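Local coordinates for periplasmic binding protein/LacI transcriptional regulator (Burkholderia graminis C4D1M, PDB 5HQJ), which binds D-arabinose in its ligand pocket and probably serves as the sugar-capturing, solute-binding component of an ABC transporter, at residues P40-D43 / D44-K47; V266-P269 / V270-G273. All blocks are in the same frame, centred on the assembly; numbering follows the deposited sequence.

Interaction 1. Residues P40-D43 / D44-K47; sequences PFFD and DCNK. With 64K (alpha-D-arabinopyranose), chain B.
The thiol sulfur of Cys45 touches two phenyl rings, those of Phe41 and Phe42, so that a single sulfur meets both aromatic residues at the start of the helix. SG lies 3.9 Å from Phe41 CE2 and equally far from Phe42 CD1, approaching each ring obliquely in a sulfur-aromatic contact. The two rings also meet each other: Phe41 CD2 sits over the centre of one face of Phe42. With CG anti to the backbone N (chi1 174°), the Phe41 ring reaches Cys45 although its CB points away, and it presents a face to the arabinopyranose, whose C3 stands 3.9 Å above the middle of the ring plane. This is the apolar platform that sugar-binding proteins commonly offer to a pyranose. The backbone under this cluster is the opening turn of helix 42-56, the helix of a beta-alpha-beta unit between strands 30-34 and 59-62. Regular i to i+4 bonds run through it: Asn46 N donates to Phe42 O at 2.9 Å, nearly straight at 175°, and Lys47 N donates to Asp43 O. One step earlier, Asp44 N reaches Phe41 O only weakly, at 3.4 Å. On the more exposed side a water donates to Asp43 OD1 and accepts from Asn46 ND2, at 2.7 and 3.1 Å respectively, bridging the two side chains one turn apart. Farther out, Asn46 OD1 is hydrogen-bonded to Tyr60 OH, Asp44 OD2 forms a salt bridge with Lys311, and Pro269 packs against Phe41, Asp44 and Cys45.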
loop_
_atom_site.group_PDB
_atom_site.type_symbol
_atom_site.label_atom_id
_atom_site.label_comp_id
_atom_site.label_asym_id
_atom_site.label_seq_id
_atom_site.Cartn_x
_atom_site.Cartn_y
_atom_site.Cartn_z
ATOM N N PRO A 40 0.638 -5.519 8.693
ATOM C CA PRO A 40 -0.517 -4.896 9.346
ATOM C C PRO A 40 -1.510 -4.322 8.393
ATOM O O PRO A 40 -2.686 -4.509 8.597
ATOM C CB PRO A 40 0.096 -3.793 10.196
ATOM C CG PRO A 40 1.498 -4.262 10.438
ATOM C CD PRO A 40 1.913 -5.083 9.288
ATOM N N PHE A 41 -1.059 -3.633 7.364
ATOM C CA PHE A 41 -2.004 -3.052 6.420
ATOM C C PHE A 41 -3.061 -4.019 5.884
ATOM O O PHE A 41 -4.220 -3.620 5.694
ATOM C CB PHE A 41 -1.206 -2.453 5.259
ATOM C CG PHE A 41 -2.052 -1.932 4.111
ATOM C CD1 PHE A 41 -2.600 -0.646 4.139
ATOM C CD2 PHE A 41 -2.228 -2.705 2.976
ATOM C CE1 PHE A 41 -3.335 -0.150 3.050
ATOM C CE2 PHE A 41 -2.951 -2.235 1.896
ATOM C CZ PHE A 41 -3.494 -0.926 1.912
ATOM N N PHE A 42 -2.676 -5.264 5.606
ATOM C CA PHE A 42 -3.566 -6.168 4.884
ATOM C C PHE A 42 -4.659 -6.794 5.718
ATOM O O PHE A 42 -5.538 -7.447 5.151
ATOM C CB PHE A 42 -2.744 -7.265 4.204
ATOM C CG PHE A 42 -1.962 -6.755 3.037
ATOM C CD1 PHE A 42 -2.579 -6.566 1.836
ATOM C CD2 PHE A 42 -0.638 -6.413 3.176
ATOM C CE1 PHE A 42 -1.855 -6.063 0.730
ATOM C CE2 PHE A 42 0.128 -5.945 2.089
ATOM C CZ PHE A 42 -0.492 -5.739 0.872
ATOM N N ASP A 43 -4.570 -6.649 7.041
ATOM C CA ASP A 43 -5.645 -7.108 7.918
ATOM C C ASP A 43 -6.944 -6.470 7.463
ATOM O O ASP A 43 -7.983 -7.124 7.438
ATOM C CB ASP A 43 -5.348 -6.770 9.386
ATOM C CG ASP A 43 -4.380 -7.764 10.042
ATOM O OD1 ASP A 43 -3.854 -8.686 9.365
ATOM O OD2 ASP A 43 -4.135 -7.603 11.266
ATOM N N ASP A 44 -6.915 -5.204 7.070
ATOM C CA ASP A 44 -8.143 -4.539 6.616
ATOM C C ASP A 44 -8.644 -5.133 5.299
ATOM O O ASP A 44 -9.847 -5.225 5.066
ATOM C CB ASP A 44 -7.935 -3.036 6.413
ATOM C CG ASP A 44 -8.101 -2.198 7.701
ATOM O OD1 ASP A 44 -8.825 -2.618 8.626
ATOM O OD2 ASP A 44 -7.511 -1.086 7.750
ATOM N N CYS A 45 -7.728 -5.494 4.409
ATOM C CA CYS A 45 -8.121 -6.089 3.152
ATOM C C CYS A 45 -8.803 -7.429 3.357
ATOM O O CYS A 45 -9.825 -7.731 2.721
ATOM C CB CYS A 45 -6.878 -6.252 2.264
ATOM S SG CYS A 45 -6.020 -4.708 1.845
ATOM N N ASN A 46 -8.218 -8.232 4.245
ATOM C CA ASN A 46 -8.833 -9.460 4.706
ATOM C C ASN A 46 -10.226 -9.205 5.267
ATOM O O ASN A 46 -11.188 -9.863 4.876
ATOM C CB ASN A 46 -7.917 -10.115 5.746
ATOM C CG ASN A 46 -8.278 -11.564 6.035
ATOM O OD1 ASN A 46 -9.103 -12.168 5.351
ATOM N ND2 ASN A 46 -7.607 -12.141 7.024
ATOM N N LYS A 47 -10.353 -8.271 6.205
ATOM C CA LYS A 47 -11.681 -7.949 6.766
ATOM C C LYS A 47 -12.745 -7.635 5.688
ATOM O O LYS A 47 -13.844 -8.230 5.678
ATOM C CB LYS A 47 -11.546 -6.780 7.730
ATOM C CG LYS A 47 -12.871 -6.268 8.272
ATOM C CD LYS A 47 -12.653 -5.144 9.246
ATOM C CE LYS A 47 -13.967 -4.647 9.775
ATOM N NZ LYS A 47 -13.765 -3.461 10.633
HETATM O O2 64K B . -0.310 0.094 -0.189
HETATM C C2 64K B . 0.848 -0.394 0.568
HETATM C C3 64K B . 0.703 0.099 1.972
HETATM O O3 64K B . 1.020 1.473 2.005
HETATM C C4 64K B . 1.680 -0.584 2.923
HETATM O O4 64K B . 3.043 -0.202 2.661
HETATM C C5 64K B . 1.590 -2.034 2.768
HETATM O O5 64K B . 1.975 -2.386 1.417
HETATM C C1 64K B . 0.877 -1.896 0.539
HETATM O O1 64K B . 1.137 -2.305 -0.749
HETATM O O HOH W 1 -5.222 -3.370 8.707
HETATM O O HOH W 2 -4.930 -0.923 6.699
HETATM O O HOH W 3 -5.191 -10.848 8.524
#

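Interaction 2. Residues V266-P269 / V270-G273; sequences VQRP and VTMG. With 64K (alpha-D-arabinopyranose), chain B.
Gln267 and Met272, the latter present as selenomethionine, form the close-packed part of this turn. Their side chains slant across one another, and the terminal methyl CE of Met272 comes to 3.5 Å from Gln267 OE1 and 3.8 Å from Gln267 CB. A turn about the CG-SE bond (chi3 -145°), beyond an otherwise extended chain, brings that methyl alongside the glutamine. Nearer the backbone, Met272 CG rests 3.3 Å from Arg268 O, the same carbonyl that accepts Met272 N at 2.9 Å in the plane of the carbonyl group. The buried amide of Gln267 is well provided for. NE2 gives the arabinopyranose O2 an almost linear hydrogen bond, 2.9 Å long with an angle of 174° at the hydrogen, and also bonds to Asp247 OD1, while OE1 is taken up by Thr130 OG1. Partners at both ends of the amide would fix its rotation and keep NE2 turned to the sugar.

The other side of the turn is looser and partly exposed. Here the side chains of Arg268 and Thr271 meet mainly at their beta carbons, 3.9 Å apart, and the extended arginine chain then leads away to place NH1 on Thr296 O. Thr271 OG1 is hydrogen-bonded to Lys311 O. Arg268 occupies the N-cap position, and Pro269 follows in the first turn of the helix, where its lack of an N-H costs no helical bond; its own carbonyl accepts Gly273 N at 3.1 Å. A sugar ligand bound from the loop just before a helix, where the chain leaves strand 263-266 for helix 269-284, marks this as part of the interlobe ligand cleft of the periplasmic binding protein fold.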
loop_
_atom_site.group_PDB
_atom_site.type_symbol
_atom_site.label_atom_id
_atom_site.label_comp_id
_atom_site.label_asym_id
_atom_site.label_seq_id
_atom_site.Cartn_x
_atom_site.Cartn_y
_atom_site.Cartn_z
ATOM N N VAL A 266 -4.440 8.019 3.911
ATOM C CA VAL A 266 -5.150 6.799 4.235
ATOM C C VAL A 266 -5.832 6.300 2.986
ATOM O O VAL A 266 -6.644 7.000 2.415
ATOM C CB VAL A 266 -6.144 6.995 5.366
ATOM C CG1 VAL A 266 -6.775 5.647 5.743
ATOM C CG2 VAL A 266 -5.440 7.636 6.576
ATOM N N GLN A 267 -5.472 5.095 2.565
ATOM C CA GLN A 267 -6.062 4.434 1.413
ATOM C C GLN A 267 -7.407 3.835 1.875
ATOM O O GLN A 267 -7.844 4.139 2.973
ATOM C CB GLN A 267 -5.113 3.369 0.865
ATOM C CG GLN A 267 -3.696 3.835 0.628
ATOM C CD GLN A 267 -2.896 2.704 0.072
ATOM O OE1 GLN A 267 -3.121 2.272 -1.045
ATOM N NE2 GLN A 267 -1.948 2.193 0.870
ATOM N N ARG A 268 -8.058 3.034 1.034
ATOM C CA ARG A 268 -9.278 2.340 1.400
ATOM C C ARG A 268 -9.093 0.813 1.291
ATOM O O ARG A 268 -9.630 0.180 0.414
ATOM C CB ARG A 268 -10.455 2.849 0.528
ATOM C CG ARG A 268 -10.824 4.312 0.774
ATOM C CD ARG A 268 -12.228 4.657 0.370
ATOM N NE ARG A 268 -12.579 5.968 0.901
ATOM C CZ ARG A 268 -12.264 7.116 0.318
ATOM N NH1 ARG A 268 -11.609 7.118 -0.828
ATOM N NH2 ARG A 268 -12.613 8.254 0.882
ATOM N N PRO A 269 -8.282 0.217 2.193
ATOM C CA PRO A 269 -7.964 -1.221 2.106
ATOM C C PRO A 269 -9.188 -2.141 2.320
ATOM O O PRO A 269 -9.298 -3.207 1.721
ATOM C CB PRO A 269 -6.892 -1.401 3.210
ATOM C CG PRO A 269 -7.062 -0.234 4.146
ATOM C CD PRO A 269 -7.510 0.900 3.244
ATOM N N VAL A 270 -10.105 -1.737 3.204
ATOM C CA VAL A 270 -11.311 -2.516 3.457
ATOM C C VAL A 270 -12.116 -2.583 2.163
ATOM O O VAL A 270 -12.561 -3.648 1.754
ATOM C CB VAL A 270 -12.185 -1.903 4.592
ATOM C CG1 VAL A 270 -13.351 -2.803 4.860
ATOM C CG2 VAL A 270 -11.393 -1.763 5.826
ATOM N N THR A 271 -12.347 -1.412 1.559
ATOM C CA THR A 271 -13.069 -1.277 0.325
ATOM C C THR A 271 -12.371 -2.074 -0.799
ATOM O O THR A 271 -13.036 -2.719 -1.614
ATOM C CB THR A 271 -13.246 0.248 -0.050
ATOM O OG1 THR A 271 -14.136 0.891 0.877
ATOM C CG2 THR A 271 -13.788 0.404 -1.444
HETATM N N MSE A 272 -11.043 -2.022 -0.875
HETATM C CA MSE A 272 -10.326 -2.857 -1.844
HETATM C C MSE A 272 -10.673 -4.343 -1.709
HETATM O O MSE A 272 -10.940 -5.014 -2.703
HETATM C CB MSE A 272 -8.802 -2.693 -1.718
HETATM C CG MSE A 272 -8.230 -1.344 -2.149
HETATM SE SE MSE A 272 -6.333 -1.444 -1.812
HETATM C CE MSE A 272 -6.039 0.397 -1.284
ATOM N N GLY A 273 -10.644 -4.873 -0.494
ATOM C CA GLY A 273 -10.900 -6.298 -0.298
ATOM C C GLY A 273 -12.333 -6.646 -0.621
ATOM O O GLY A 273 -12.649 -7.685 -1.228
HETATM O O2 64K B . -0.310 0.094 -0.189
HETATM C C2 64K B . 0.848 -0.394 0.568
HETATM C C3 64K B . 0.703 0.099 1.972
HETATM O O3 64K B . 1.020 1.473 2.005
HETATM C C4 64K B . 1.680 -0.584 2.923
HETATM O O4 64K B . 3.043 -0.202 2.661
HETATM C C5 64K B . 1.590 -2.034 2.768
HETATM O O5 64K B . 1.975 -2.386 1.417
HETATM C C1 64K B . 0.877 -1.896 0.539
HETATM O O1 64K B . 1.137 -2.305 -0.749
#

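In the fold
From the N terminus, the chain leaves strand 30-34 of the parallel sheet and, at interaction 1, winds into helix 42-56. More than 200 residues later, having completed most of the parallel sheet and then most of the mixed sheet of the second lobe, it emerges from strand 263-266, and interaction 2 closes the loop into helix 269-284. The two are local turns in series, neither nested nor crossed. In space, however, their centres lie about 8 Å apart, and Phe41 CE1 packs 3.5 Å from Gln267 NE2. The starts of two helices thus lie side by side near the sugar, and the later turn carries the chain from the mixed-sheet lobe back to the parallel-sheet lobe.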